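Acyl-CoA dehydrogenase (PDB 4RM7) belongs to the acyl-CoA dehydrogenase family, whose chains join helical N- and C-terminal domains to a middle domain of beta-strands. Local coordinates at residues M140-M153 against A168-D180. Residues are numbered along the deposited sequence; the frame is centred on the assembly and turned at random.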
# COMPACT_ATOMS: atom_id res chain seq x y z
N MSE A 140 -28.62 -20.36 -3.56
CA MSE A 140 -29.94 -19.74 -3.50
C MSE A 140 -31.00 -20.67 -2.89
O MSE A 140 -31.17 -21.80 -3.34
CB MSE A 140 -30.39 -19.30 -4.90
CG MSE A 140 -31.89 -19.06 -5.01
SE MSE A 140 -32.46 -18.25 -6.69
CE MSE A 140 -31.29 -16.66 -6.67
N ARG A 141 -31.72 -20.17 -1.89
CA ARG A 141 -32.63 -21.01 -1.11
C ARG A 141 -34.10 -20.56 -1.11
O ARG A 141 -34.91 -21.10 -0.36
CB ARG A 141 -32.12 -21.11 0.34
CG ARG A 141 -30.76 -21.80 0.49
CD ARG A 141 -30.66 -23.07 -0.38
NE ARG A 141 -29.40 -23.81 -0.23
CZ ARG A 141 -28.26 -23.52 -0.85
NH1 ARG A 141 -28.18 -22.47 -1.67
NH2 ARG A 141 -27.18 -24.27 -0.65
N THR A 142 -34.46 -19.60 -1.96
CA THR A 142 -35.86 -19.17 -2.07
C THR A 142 -36.62 -20.07 -3.04
O THR A 142 -36.28 -20.15 -4.22
CB THR A 142 -35.99 -17.68 -2.53
OG1 THR A 142 -35.57 -16.82 -1.47
CG2 THR A 142 -37.43 -17.33 -2.86
N HIS A 143 -37.66 -20.73 -2.55
CA HIS A 143 -38.39 -21.74 -3.31
C HIS A 143 -39.83 -21.35 -3.60
O HIS A 143 -40.43 -20.55 -2.89
CB HIS A 143 -38.40 -23.06 -2.54
CG HIS A 143 -37.04 -23.64 -2.30
ND1 HIS A 143 -36.07 -23.69 -3.27
CD2 HIS A 143 -36.49 -24.18 -1.18
CE1 HIS A 143 -34.98 -24.24 -2.78
NE2 HIS A 143 -35.20 -24.55 -1.51
N VAL A 144 -40.40 -21.95 -4.64
CA VAL A 144 -41.84 -21.96 -4.81
C VAL A 144 -42.26 -23.41 -4.84
O VAL A 144 -41.70 -24.20 -5.57
CB VAL A 144 -42.28 -21.25 -6.08
CG1 VAL A 144 -43.76 -21.48 -6.31
CG2 VAL A 144 -42.01 -19.78 -5.98
N THR A 145 -43.25 -23.76 -4.04
CA THR A 145 -43.69 -25.13 -3.94
C THR A 145 -45.19 -25.18 -3.98
O THR A 145 -45.86 -24.20 -3.73
CB THR A 145 -43.20 -25.79 -2.66
OG1 THR A 145 -43.84 -25.18 -1.55
CG2 THR A 145 -41.72 -25.62 -2.52
N ARG A 146 -45.72 -26.35 -4.32
CA ARG A 146 -47.15 -26.56 -4.34
C ARG A 146 -47.55 -27.20 -3.03
O ARG A 146 -46.85 -28.07 -2.53
CB ARG A 146 -47.55 -27.47 -5.50
CG ARG A 146 -48.94 -27.18 -6.04
CD ARG A 146 -49.37 -28.18 -7.09
NE ARG A 146 -49.01 -27.76 -8.44
CZ ARG A 146 -47.95 -28.22 -9.09
NH1 ARG A 146 -47.69 -27.79 -10.32
NH2 ARG A 146 -47.15 -29.11 -8.52
N GLU A 147 -48.65 -26.74 -2.45
CA GLU A 147 -49.12 -27.35 -1.23
C GLU A 147 -50.21 -28.34 -1.59
O GLU A 147 -50.03 -29.55 -1.46
CB GLU A 147 -49.70 -26.28 -0.32
CG GLU A 147 -48.65 -25.36 0.27
CD GLU A 147 -48.92 -25.04 1.72
OE1 GLU A 147 -49.94 -24.39 2.00
OE2 GLU A 147 -48.10 -25.44 2.57
N GLY A 148 -51.33 -27.83 -2.06
CA GLY A 148 -52.34 -28.67 -2.64
C GLY A 148 -52.72 -28.08 -3.97
O GLY A 148 -52.21 -28.46 -5.01
N ASP A 149 -53.61 -27.11 -3.90
CA ASP A 149 -54.13 -26.42 -5.06
C ASP A 149 -53.47 -25.06 -5.18
O ASP A 149 -53.95 -24.19 -5.91
CB ASP A 149 -55.64 -26.27 -4.93
CG ASP A 149 -56.28 -25.72 -6.19
OD1 ASP A 149 -56.60 -26.53 -7.09
OD2 ASP A 149 -56.46 -24.49 -6.27
N THR A 150 -52.40 -24.86 -4.43
CA THR A 150 -51.77 -23.56 -4.31
C THR A 150 -50.28 -23.61 -4.55
O THR A 150 -49.65 -24.64 -4.37
CB THR A 150 -51.96 -23.02 -2.90
OG1 THR A 150 -51.70 -24.07 -1.96
CG2 THR A 150 -53.37 -22.52 -2.71
N LEU A 151 -49.74 -22.47 -4.96
CA LEU A 151 -48.31 -22.29 -5.11
C LEU A 151 -47.84 -21.37 -4.00
O LEU A 151 -48.38 -20.30 -3.80
CB LEU A 151 -48.02 -21.64 -6.46
CG LEU A 151 -48.40 -22.44 -7.69
CD1 LEU A 151 -47.96 -21.74 -8.96
CD2 LEU A 151 -47.79 -23.83 -7.61
N VAL A 152 -46.84 -21.82 -3.26
CA VAL A 152 -46.39 -21.09 -2.09
C VAL A 152 -44.90 -20.76 -2.11
O VAL A 152 -44.07 -21.62 -2.34
CB VAL A 152 -46.74 -21.87 -0.83
CG1 VAL A 152 -45.85 -23.09 -0.71
CG2 VAL A 152 -46.62 -20.99 0.40
N MSE A 153 -44.56 -19.51 -1.82
CA MSE A 153 -43.19 -19.04 -1.89
C MSE A 153 -42.58 -18.81 -0.51
O MSE A 153 -43.20 -18.20 0.36
CB MSE A 153 -43.10 -17.77 -2.73
CG MSE A 153 -41.69 -17.18 -2.80
SE MSE A 153 -41.58 -15.46 -3.76
CE MSE A 153 -41.68 -16.09 -5.60
N ALA A 168 -44.33 -3.75 -6.01
CA ALA A 168 -44.19 -5.13 -6.41
C ALA A 168 -42.73 -5.58 -6.33
O ALA A 168 -41.80 -4.77 -6.44
CB ALA A 168 -44.72 -5.33 -7.80
N LEU A 169 -42.54 -6.88 -6.14
CA LEU A 169 -41.21 -7.44 -5.98
C LEU A 169 -40.92 -8.45 -7.08
O LEU A 169 -41.62 -9.45 -7.22
CB LEU A 169 -41.09 -8.10 -4.61
CG LEU A 169 -41.23 -7.09 -3.48
CD1 LEU A 169 -41.45 -7.79 -2.15
CD2 LEU A 169 -39.99 -6.25 -3.42
N LEU A 170 -39.89 -8.17 -7.88
CA LEU A 170 -39.45 -9.11 -8.89
C LEU A 170 -38.47 -10.08 -8.25
O LEU A 170 -37.31 -9.75 -7.98
CB LEU A 170 -38.83 -8.38 -10.08
CG LEU A 170 -38.35 -9.30 -11.22
CD1 LEU A 170 -39.43 -10.29 -11.63
CD2 LEU A 170 -37.90 -8.49 -12.41
N VAL A 171 -38.94 -11.30 -8.01
CA VAL A 171 -38.24 -12.24 -7.15
C VAL A 171 -37.70 -13.44 -7.90
O VAL A 171 -38.41 -14.09 -8.66
CB VAL A 171 -39.16 -12.76 -6.03
CG1 VAL A 171 -38.36 -13.52 -5.01
CG2 VAL A 171 -39.86 -11.60 -5.36
N SER A 172 -36.42 -13.73 -7.65
CA SER A 172 -35.76 -14.89 -8.20
C SER A 172 -35.97 -16.07 -7.25
O SER A 172 -35.80 -15.92 -6.05
CB SER A 172 -34.28 -14.62 -8.39
OG SER A 172 -33.65 -14.54 -7.13
N ALA A 173 -36.34 -17.23 -7.80
CA ALA A 173 -36.69 -18.39 -6.98
C ALA A 173 -36.50 -19.72 -7.72
O ALA A 173 -36.62 -19.78 -8.94
CB ALA A 173 -38.15 -18.28 -6.51
N TYR A 174 -36.18 -20.77 -6.96
CA TYR A 174 -36.27 -22.13 -7.48
C TYR A 174 -37.73 -22.53 -7.53
O TYR A 174 -38.41 -22.56 -6.50
CB TYR A 174 -35.50 -23.12 -6.60
CG TYR A 174 -34.02 -23.14 -6.85
CD1 TYR A 174 -33.50 -23.17 -8.13
CD2 TYR A 174 -33.12 -23.12 -5.78
CE1 TYR A 174 -32.14 -23.19 -8.35
CE2 TYR A 174 -31.76 -23.13 -5.99
CZ TYR A 174 -31.26 -23.17 -7.28
OH TYR A 174 -29.90 -23.18 -7.48
N ASP A 175 -38.22 -22.83 -8.72
CA ASP A 175 -39.57 -23.37 -8.87
C ASP A 175 -39.51 -24.89 -8.75
O ASP A 175 -38.76 -25.54 -9.47
CB ASP A 175 -40.18 -22.94 -10.20
CG ASP A 175 -41.56 -23.50 -10.41
OD1 ASP A 175 -42.12 -24.12 -9.48
OD2 ASP A 175 -42.10 -23.32 -11.51
N LYS A 176 -40.30 -25.43 -7.83
CA LYS A 176 -40.33 -26.87 -7.59
C LYS A 176 -41.69 -27.48 -7.93
O LYS A 176 -41.93 -28.66 -7.66
CB LYS A 176 -40.00 -27.18 -6.13
CG LYS A 176 -38.57 -26.95 -5.74
CD LYS A 176 -38.08 -28.12 -4.90
CE LYS A 176 -36.85 -27.75 -4.10
NZ LYS A 176 -37.19 -26.69 -3.12
N THR A 177 -42.58 -26.68 -8.51
CA THR A 177 -43.94 -27.11 -8.78
C THR A 177 -44.03 -28.02 -10.00
O THR A 177 -45.08 -28.61 -10.27
CB THR A 177 -44.88 -25.92 -9.00
OG1 THR A 177 -44.48 -25.20 -10.17
CG2 THR A 177 -44.83 -24.98 -7.79
N GLY A 178 -42.93 -28.13 -10.74
CA GLY A 178 -42.85 -29.08 -11.83
C GLY A 178 -42.60 -30.47 -11.27
O GLY A 178 -42.08 -30.62 -10.17
N ASP A 179 -42.99 -31.49 -12.03
CA ASP A 179 -42.77 -32.86 -11.59
C ASP A 179 -41.31 -33.26 -11.74
O ASP A 179 -40.80 -33.39 -12.86
CB ASP A 179 -43.68 -33.80 -12.38
CG ASP A 179 -45.12 -33.32 -12.39
OD1 ASP A 179 -45.47 -32.51 -13.28
OD2 ASP A 179 -45.90 -33.74 -11.51
N ASP A 180 -40.64 -33.43 -10.61
CA ASP A 180 -39.19 -33.69 -10.55
C ASP A 180 -38.41 -32.54 -11.18
O ASP A 180 -38.43 -31.41 -10.68
CB ASP A 180 -38.85 -35.02 -11.23
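Selenomethionine Met140 lays its selenium over the face of the Tyr174 ring, SE 4.9 Å from the centroid and almost on the ring normal, a distant Met-aromatic contact. Met140 lies just ahead of strand 143-146, which runs parallel to strand 168-175 in the beta-sheet of the middle domain, with 151-153, the antiparallel return of a hairpin, alongside the first. Backbone hydrogen bonds from Tyr174 N to Thr142 O, Val144 N to Tyr174 O and Lys176 N to Val144 O set the register, pairing His143 with Tyr174 and Val144 with Asp175. On the His143-Tyr174 face the two rings meet rim to rim, planes 26° apart, and Tyr174 CB lies 3.4 Å from His143 ND1 at the imidazole edge. A turn at the far end of the Lys176 chain (chi4 64°) brings NZ over the imidazole, 3.0 Å above the plane at its centre. On the Val144-Asp175 face Val144 CG2 and the methyl of Met153 approach Ala173 CB, and Trp188 of strand 184-191 touches both Val144 and Met153. Asp175, the last residue of its strand, opens an Asx turn, OD1 taking both Thr177 N (2.8 Å) and Thr177 OG1, while OD2 makes a salt bridge with Arg227. Beyond, Thr177 O accepts from both terminal nitrogens of Arg146, NH1 at 2.7 Å and NH2 at 2.8 Å, the oxygen lying 18° out of the guanidinium plane.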